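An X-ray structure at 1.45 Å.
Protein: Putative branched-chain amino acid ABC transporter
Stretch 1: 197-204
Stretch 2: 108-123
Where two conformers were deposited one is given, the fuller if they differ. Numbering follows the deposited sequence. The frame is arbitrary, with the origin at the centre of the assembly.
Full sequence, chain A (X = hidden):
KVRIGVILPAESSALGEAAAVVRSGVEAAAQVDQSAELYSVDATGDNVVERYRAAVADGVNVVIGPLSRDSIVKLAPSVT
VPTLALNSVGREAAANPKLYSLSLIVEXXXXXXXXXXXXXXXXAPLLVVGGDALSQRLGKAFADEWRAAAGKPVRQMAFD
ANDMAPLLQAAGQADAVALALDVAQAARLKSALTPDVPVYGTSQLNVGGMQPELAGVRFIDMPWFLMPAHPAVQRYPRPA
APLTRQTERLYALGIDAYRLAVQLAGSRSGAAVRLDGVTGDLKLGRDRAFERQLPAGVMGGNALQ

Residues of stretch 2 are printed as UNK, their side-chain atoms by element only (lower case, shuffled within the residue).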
ATOM      1  N   VAL A 197     -17.233 -20.159   9.608  1.00 29.36           N
ATOM      2  CA  VAL A 197     -17.663 -18.879   9.081  1.00 25.06           C
ATOM      3  C   VAL A 197     -16.518 -18.262   8.289  1.00 25.01           C
ATOM      4  O   VAL A 197     -15.386 -18.236   8.736  1.00 22.63           O
ATOM      5  CB  VAL A 197     -18.210 -17.879  10.135  1.00 27.45           C
ATOM      6  CG1 VAL A 197     -17.140 -17.493  11.127  1.00 25.49           C
ATOM      7  CG2 VAL A 197     -18.786 -16.638   9.456  1.00 26.26           C
ATOM      8  N   PRO A 198     -16.813 -17.764   7.066  1.00 22.75           N
ATOM      9  CA  PRO A 198     -15.764 -17.086   6.311  1.00 21.31           C
ATOM     10  C   PRO A 198     -15.276 -15.818   7.005  1.00 18.02           C
ATOM     11  O   PRO A 198     -16.096 -14.993   7.430  1.00 19.16           O
ATOM     12  CB  PRO A 198     -16.466 -16.729   5.009  1.00 22.75           C
ATOM     13  CG  PRO A 198     -17.594 -17.668   4.876  1.00 25.25           C
ATOM     14  CD  PRO A 198     -18.028 -17.989   6.267  1.00 25.82           C
ATOM     15  N   VAL A 199     -13.961 -15.662   7.119  1.00 18.07           N
ATOM     16  CA  VAL A 199     -13.344 -14.540   7.779  1.00 16.85           C
ATOM     17  C   VAL A 199     -12.362 -13.913   6.783  1.00 16.63           C
ATOM     18  O   VAL A 199     -11.603 -14.615   6.119  1.00 16.78           O
ATOM     19  CB  VAL A 199     -12.622 -14.952   9.083  1.00 17.27           C
ATOM     20  CG1 VAL A 199     -11.933 -13.753   9.727  1.00 18.34           C
ATOM     21  CG2 VAL A 199     -13.635 -15.597  10.037  1.00 19.30           C
ATOM     22  N   TYR A 200     -12.428 -12.588   6.672  1.00 15.91           N
ATOM     23  CA  TYR A 200     -11.631 -11.819   5.758  1.00 14.99           C
ATOM     24  C   TYR A 200     -10.869 -10.719   6.456  1.00 14.80           C
ATOM     25  O   TYR A 200     -11.338 -10.157   7.453  1.00 16.39           O
ATOM     26  CB  TYR A 200     -12.574 -11.114   4.788  1.00 15.63           C
ATOM     27  CG  TYR A 200     -13.321 -12.000   3.845  1.00 16.18           C
ATOM     28  CD1 TYR A 200     -14.458 -12.712   4.250  1.00 16.89           C
ATOM     29  CD2 TYR A 200     -12.913 -12.116   2.517  1.00 18.04           C
ATOM     30  CE1 TYR A 200     -15.153 -13.507   3.374  1.00 19.20           C
ATOM     31  CE2 TYR A 200     -13.623 -12.868   1.605  1.00 17.91           C
ATOM     32  CZ  TYR A 200     -14.730 -13.584   2.008  1.00 18.40           C
ATOM     33  OH  TYR A 200     -15.457 -14.357   1.096  1.00 20.91           O
ATOM     34  N   GLY A 201      -9.713 -10.375   5.940  1.00 13.83           N
ATOM     35  CA  GLY A 201      -8.955  -9.225   6.412  1.00 14.76           C
ATOM     36  C   GLY A 201      -8.150  -8.594   5.265  1.00 15.51           C
ATOM     37  O   GLY A 201      -8.106  -9.100   4.154  1.00 16.70           O
ATOM     38  N   THR A 202      -7.482  -7.502   5.598  1.00 16.02           N
ATOM     39  CA  THR A 202      -6.528  -6.862   4.741  1.00 17.33           C
ATOM     40  C   THR A 202      -5.125  -7.368   5.061  1.00 17.34           C
ATOM     41  O   THR A 202      -4.954  -8.279   5.876  1.00 18.89           O
ATOM     42  CB  THR A 202      -6.567  -5.327   4.868  1.00 17.52           C
ATOM     43  OG1 THR A 202      -6.152  -4.943   6.193  1.00 18.19           O
ATOM     44  CG2 THR A 202      -7.933  -4.838   4.665  1.00 19.08           C
ATOM     45  N   SER A 203      -4.105  -6.745   4.471  1.00 18.77           N
ATOM     46  CA  SER A 203      -2.743  -7.163   4.673  1.00 20.95           C
ATOM     47  C   SER A 203      -2.292  -6.889   6.105  1.00 21.32           C
ATOM     48  O   SER A 203      -1.231  -7.310   6.457  1.00 21.49           O
ATOM     49  CB  SER A 203      -1.802  -6.468   3.677  1.00 19.75           C
ATOM     50  OG  SER A 203      -1.658  -5.085   3.931  1.00 19.79           O
ATOM     51  N   GLN A 204      -3.088  -6.116   6.861  1.00 20.94           N
ATOM     52  CA  GLN A 204      -2.925  -5.945   8.303  1.00 21.53           C
ATOM     53  C   GLN A 204      -2.660  -7.296   8.985  1.00 20.22           C
ATOM     54  O   GLN A 204      -1.851  -7.371   9.921  1.00 22.44           O
ATOM     55  CB  GLN A 204      -4.190  -5.259   8.883  1.00 20.69           C
ATOM     56  CG  GLN A 204      -4.207  -5.031  10.395  1.00 22.34           C
ATOM     57  CD  GLN A 204      -5.558  -4.521  10.851  1.00 19.42           C
ATOM     58  OE1 GLN A 204      -6.617  -4.970  10.360  1.00 19.79           O
ATOM     59  NE2 GLN A 204      -5.543  -3.594  11.803  1.00 20.53           N
ATOM     60  N   UNK A 108      -7.240   2.051   0.912  1.00 21.50           N
ATOM     61  CA  UNK A 108      -7.360   1.360  -0.352  1.00 19.80           C
ATOM     62  C   UNK A 108      -7.596  -0.129  -0.197  1.00 19.51           C
ATOM     63  O   UNK A 108      -8.391  -0.714  -0.895  1.00 20.36           O
ATOM     64  N   UNK A 109      -6.961  -0.730   0.782  1.00 19.62           N
ATOM     65  CA  UNK A 109      -7.152  -2.148   0.973  1.00 18.36           C
ATOM     66  C   UNK A 109      -8.531  -2.430   1.590  1.00 18.04           C
ATOM     67  O   UNK A 109      -9.226  -3.378   1.200  1.00 17.47           O
ATOM     68  c   UNK A 109      -4.660  -2.569   1.209  1.00 20.80           C
ATOM     69  c   UNK A 109      -6.030  -2.701   1.846  1.00 18.35           C
ATOM     70  c   UNK A 109      -3.574  -3.334   1.928  1.00 21.53           C
ATOM     71  o   UNK A 109      -2.398  -3.195   1.525  1.00 21.92           O
ATOM     72  o   UNK A 109      -3.942  -4.102   2.836  1.00 22.56           O
ATOM     73  N   UNK A 110      -8.979  -1.546   2.492  1.00 16.84           N
ATOM     74  CA  UNK A 110     -10.301  -1.727   3.098  1.00 16.91           C
ATOM     75  C   UNK A 110     -11.379  -1.646   2.048  1.00 17.12           C
ATOM     76  O   UNK A 110     -12.317  -2.430   2.076  1.00 16.68           O
ATOM     77  c   UNK A 110     -10.538  -0.692   4.179  1.00 17.61           C
ATOM     78  N   UNK A 111     -11.245  -0.672   1.124  1.00 18.33           N
ATOM     79  CA  UNK A 111     -12.251  -0.522   0.096  1.00 19.80           C
ATOM     80  C   UNK A 111     -12.307  -1.776  -0.778  1.00 19.35           C
ATOM     81  O   UNK A 111     -13.377  -2.302  -1.099  1.00 21.58           O
ATOM     82  n   UNK A 111     -10.903   4.920   0.632  1.00 37.89           N
ATOM     83  c   UNK A 111     -12.200   3.109  -1.116  1.00 29.47           C
ATOM     84  c   UNK A 111     -12.232   2.000  -0.065  1.00 23.30           C
ATOM     85  n   UNK A 111     -10.832   3.581  -1.272  1.00 29.91           N
ATOM     86  n   UNK A 111      -8.991   4.786  -0.631  1.00 34.09           N
ATOM     87  c   UNK A 111     -11.916   0.697  -0.747  1.00 22.21           C
ATOM     88  c   UNK A 111     -10.242   4.423  -0.420  1.00 25.46           C
ATOM     89  N   UNK A 112     -11.149  -2.249  -1.211  1.00 19.16           N
ATOM     90  CA  UNK A 112     -11.112  -3.461  -1.951  1.00 20.49           C
ATOM     91  C   UNK A 112     -11.682  -4.661  -1.253  1.00 18.57           C
ATOM     92  O   UNK A 112     -12.393  -5.440  -1.878  1.00 23.10           O
ATOM     93  c   UNK A 112      -9.303  -2.809  -3.481  1.00 26.99           C
ATOM     94  n   UNK A 112      -6.963  -2.246  -3.596  1.00 34.35           N
ATOM     95  o   UNK A 112      -7.666  -4.290  -4.345  1.00 31.62           O
ATOM     96  c   UNK A 112      -7.912  -3.158  -3.874  1.00 29.63           C
ATOM     97  c   UNK A 112      -9.710  -3.741  -2.352  1.00 21.86           C
ATOM     98  N   UNK A 113     -11.404  -4.785   0.042  1.00 19.10           N
ATOM     99  CA  UNK A 113     -11.942  -5.909   0.760  1.00 18.31           C
ATOM    100  C   UNK A 113     -13.482  -5.925   0.728  1.00 17.64           C
ATOM    101  O   UNK A 113     -14.091  -6.972   0.564  1.00 17.87           O
ATOM    102  c   UNK A 113     -10.846  -8.311   2.365  1.00 18.74           C
ATOM    103  c   UNK A 113     -11.711  -7.204   2.937  1.00 17.65           C
ATOM    104  c   UNK A 113     -11.452  -5.902   2.199  1.00 17.51           C
ATOM    105  c   UNK A 113     -11.449  -6.948   4.413  1.00 18.72           C
ATOM    106  N   UNK A 114     -14.096  -4.752   0.848  1.00 17.92           N
ATOM    107  CA  UNK A 114     -15.525  -4.680   0.721  1.00 19.95           C
ATOM    108  C   UNK A 114     -15.958  -5.149  -0.650  1.00 18.62           C
ATOM    109  O   UNK A 114     -16.925  -5.874  -0.758  1.00 19.28           O
ATOM    110  c   UNK A 114     -16.013  -3.267   0.976  1.00 17.88           C
ATOM    111  N   UNK A 115     -15.275  -4.691  -1.709  1.00 21.91           N
ATOM    112  CA  UNK A 115     -15.583  -5.158  -3.043  1.00 24.32           C
ATOM    113  C   UNK A 115     -15.398  -6.670  -3.244  1.00 21.01           C
ATOM    114  O   UNK A 115     -16.241  -7.310  -3.883  1.00 23.34           O
ATOM    115  n   UNK A 115     -13.291  -1.861  -5.269  1.00 32.19           N
ATOM    116  c   UNK A 115     -14.726  -2.109  -5.285  1.00 31.45           C
ATOM    117  c   UNK A 115     -15.194  -2.850  -4.050  1.00 27.70           C
ATOM    118  c   UNK A 115     -14.788  -4.326  -4.070  1.00 24.27           C
ATOM    119  n   UNK A 115     -11.396  -0.637  -4.807  1.00 36.82           N
ATOM    120  n   UNK A 115     -13.439   0.211  -4.216  1.00 39.32           N
ATOM    121  c   UNK A 115     -12.716  -0.760  -4.768  1.00 35.70           C
ATOM    122  N   UNK A 116     -14.339  -7.234  -2.652  1.00 21.06           N
ATOM    123  CA  UNK A 116     -14.080  -8.689  -2.707  1.00 23.07           C
ATOM    124  C   UNK A 116     -15.226  -9.451  -2.078  1.00 21.94           C
ATOM    125  O   UNK A 116     -15.712 -10.475  -2.598  1.00 21.09           O
ATOM    126  c   UNK A 116     -12.496 -10.609  -1.804  1.00 23.14           C
ATOM    127  c   UNK A 116     -12.360 -11.337  -3.127  1.00 32.37           C
ATOM    128  c   UNK A 116     -12.770  -9.095  -1.992  1.00 23.00           C
ATOM    129  c   UNK A 116     -11.246 -10.802  -0.963  1.00 23.11           C
ATOM    130  N   UNK A 117     -15.656  -8.954  -0.925  1.00 19.74           N
ATOM    131  CA  UNK A 117     -16.710  -9.644  -0.243  1.00 20.40           C
ATOM    132  C   UNK A 117     -18.022  -9.592  -0.946  1.00 21.19           C
ATOM    133  O   UNK A 117     -18.796 -10.559  -0.918  1.00 21.39           O
ATOM    134  c   UNK A 117     -16.745  -9.094   1.151  1.00 17.57           C
ATOM    135  c   UNK A 117     -16.799 -10.058   4.641  1.00 21.45           C
ATOM    136 se   UNK A 117     -15.493  -8.846   3.792  1.00 21.68          SE
ATOM    137  c   UNK A 117     -15.619  -9.665   2.026  1.00 18.57           C
ATOM    138  N   UNK A 118     -18.316  -8.468  -1.603  0.50 20.73           N
ATOM    139  CA  UNK A 118     -19.464  -8.405  -2.481  0.50 23.78           C
ATOM    140  C   UNK A 118     -19.381  -9.407  -3.622  0.50 23.70           C
ATOM    141  O   UNK A 118     -20.328 -10.135  -3.900  0.50 23.60           O
ATOM    142  n   UNK A 118     -24.650  -5.313  -3.343  0.50 32.47           N
ATOM    143  n   UNK A 118     -24.276  -6.271  -1.286  0.50 30.31           N
ATOM    144  c   UNK A 118     -23.822  -5.816  -2.451  0.50 32.15           C
ATOM    145  c   UNK A 118     -20.129  -6.029  -2.028  0.50 24.97           C
ATOM    146  c   UNK A 118     -21.560  -6.398  -1.713  0.50 28.90           C
ATOM    147  n   UNK A 118     -22.514  -5.856  -2.679  0.50 26.04           N
ATOM    148  c   UNK A 118     -19.585  -6.993  -3.039  0.50 25.29           C
ATOM    149  N   UNK A 119     -18.228  -9.462  -4.268  1.00 24.06           N
ATOM    150  CA  UNK A 119     -18.026 -10.449  -5.315  1.00 25.46           C
ATOM    151  C   UNK A 119     -18.286 -11.877  -4.853  1.00 25.32           C
ATOM    152  O   UNK A 119     -18.862 -12.689  -5.589  1.00 27.29           O
ATOM    153  c   UNK A 119     -16.622 -10.402  -5.866  1.00 26.51           C
ATOM    154  o   UNK A 119     -17.424 -10.746  -8.073  1.00 30.22           O
ATOM    155  o   UNK A 119     -15.695 -11.948  -7.373  1.00 30.68           O
ATOM    156  c   UNK A 119     -16.558 -11.069  -7.210  1.00 27.80           C
ATOM    157  N   UNK A 120     -17.861 -12.154  -3.617  1.00 24.42           N
ATOM    158  CA  UNK A 120     -18.049 -13.470  -2.981  1.00 25.02           C
ATOM    159  C   UNK A 120     -19.475 -13.683  -2.408  1.00 26.75           C
ATOM    160  O   UNK A 120     -19.688 -14.616  -1.638  1.00 28.31           O
ATOM    161  o   UNK A 120     -14.701 -14.008  -1.332  1.00 24.17           O
ATOM    162  o   UNK A 120     -15.364 -14.119  -3.457  1.00 25.87           O
ATOM    163  c   UNK A 120     -17.047 -13.663  -1.817  1.00 23.89           C
ATOM    164  c   UNK A 120     -15.606 -13.934  -2.250  1.00 24.33           C
ATOM    165  N   UNK A 121     -20.428 -12.809  -2.747  1.00 25.30           N
ATOM    166  CA  UNK A 121     -21.840 -12.937  -2.356  1.00 29.70           C
ATOM    167  C   UNK A 121     -22.087 -13.000  -0.863  1.00 27.81           C
ATOM    168  O   UNK A 121     -23.000 -13.704  -0.404  1.00 31.75           O
ATOM    169  o   UNK A 121     -22.524 -14.035  -4.426  1.00 34.77           O
ATOM    170  c   UNK A 121     -22.524 -14.148  -3.025  1.00 27.91           C
ATOM    171  N   UNK A 122     -21.283 -12.265  -0.105  1.00 25.03           N
ATOM    172  CA  UNK A 122     -21.526 -12.137   1.328  1.00 25.31           C
ATOM    173  C   UNK A 122     -22.622 -11.108   1.462  1.00 25.76           C
ATOM    174  O   UNK A 122     -22.410  -9.961   1.160  1.00 30.31           O
ATOM    175  n   UNK A 122     -17.125 -16.845   1.446  1.00 26.23           N
ATOM    176  c   UNK A 122     -19.458 -14.052   1.798  1.00 22.60           C
ATOM    177  c   UNK A 122     -19.071 -12.585   1.835  1.00 22.78           C
ATOM    178  n   UNK A 122     -18.258 -14.877   1.687  1.00 22.48           N
ATOM    179  c   UNK A 122     -18.272 -16.190   1.556  1.00 24.28           C
ATOM    180  n   UNK A 122     -19.413 -16.846   1.527  1.00 26.90           N
ATOM    181  c   UNK A 122     -20.278 -11.685   2.069  1.00 21.66           C
ATOM    182  N   UNK A 123     -23.798 -11.532   1.886  1.00 28.22           N
ATOM    183  CA  UNK A 123     -24.954 -10.631   1.945  1.00 30.28           C
ATOM    184  C   UNK A 123     -25.090  -9.881   3.268  1.00 30.87           C
ATOM    185  O   UNK A 123     -25.694  -8.807   3.320  1.00 30.78           O
ATOM    186  c   UNK A 123     -26.223 -11.410   1.680  1.00 32.56           C
TER

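Position 108 has no side-chain atoms and touches nothing on stretch 1. It is Gly108. Position 109 has three carbons, the third carrying two oxygens. One oxygen lies near the amide and hydroxyl of Ser203. It is Glu109. Ser203 N donates to Glu109 OE1 at 3.1 Å, and Ser203 OG donates to the same OE1 at 2.7 Å. Glu109 OE2 is hydrogen-bonded elsewhere in the structure.

Position 110 has one side-chain carbon, which stays 4.9 Å from Thr202 CG2; the backbone N is nearer to that methyl, at 4.1 Å. It is Ala110. Position 111 has three carbons, a nitrogen, then a carbon carrying two more nitrogens, all out of reach. It is Arg111. Position 112 has three carbons, the third carrying one oxygen and one nitrogen. It does not reach stretch 1. It is Gln112.

Position 113 has four carbons, forked at the second, which meet Tyr200, Gly201 and Thr202. It is Leu113. Its CD1 lies 3.4 Å from Gly201 O and 4.1 Å from Tyr200 CB. Position 114 has one carbon, out of reach: Ala114. Position 115 repeats the pattern of 111 and is also out of reach: Arg115.

Position 116 has four carbons, forked at the second, near the edge of the Tyr200 ring. It is Leu116. Its CD2 is 4.1 Å from Tyr200 CE2. Position 117 has an unbranched chain of two carbons, selenium and a carbon. It covers one face of the Tyr200 ring. It is Met117, as selenomethionine. Met117 CG sits over that face, 3.6 Å from the centroid of the Tyr200 ring, in a CH-pi contact.

Position 118 has three carbons, a nitrogen, then a carbon carrying two nitrogens, all out of reach: Arg118. Position 119 has two carbons, the second carrying two oxygens, out of reach: Asp119. Position 120 has the same atoms, but one oxygen meets the Tyr200 hydroxyl. It is Asp120, where the chain leaves helical geometry. Tyr200 OH donates to Asp120 OD2 at 2.6 Å.

Position 121 has one carbon and one oxygen, and points away: Ser121. Position 122 has three carbons, a nitrogen, then a carbon carrying two nitrogens. It meets Pro198 and Tyr200. It is Arg122. Its NE and NH2 donate to Tyr200 OH at 2.9 and 3.0 Å. Pro198 CG lies over one face of the guanidinium. Position 123 has one carbon, out of reach: Ala123.

Strand and helix run roughly antiparallel, at 151°. Tyr200 is the centre of the contact. Its ring packs against Leu113, Leu116 and Met117, while its hydroxyl accepts from Arg122 and donates to Asp120. Near the start of stretch 2, Glu109 OE1 accepts two hydrogen bonds from Ser203, from its N and its OG.

Stretch 2 (108-123) GEARQLARLMRDDSRA
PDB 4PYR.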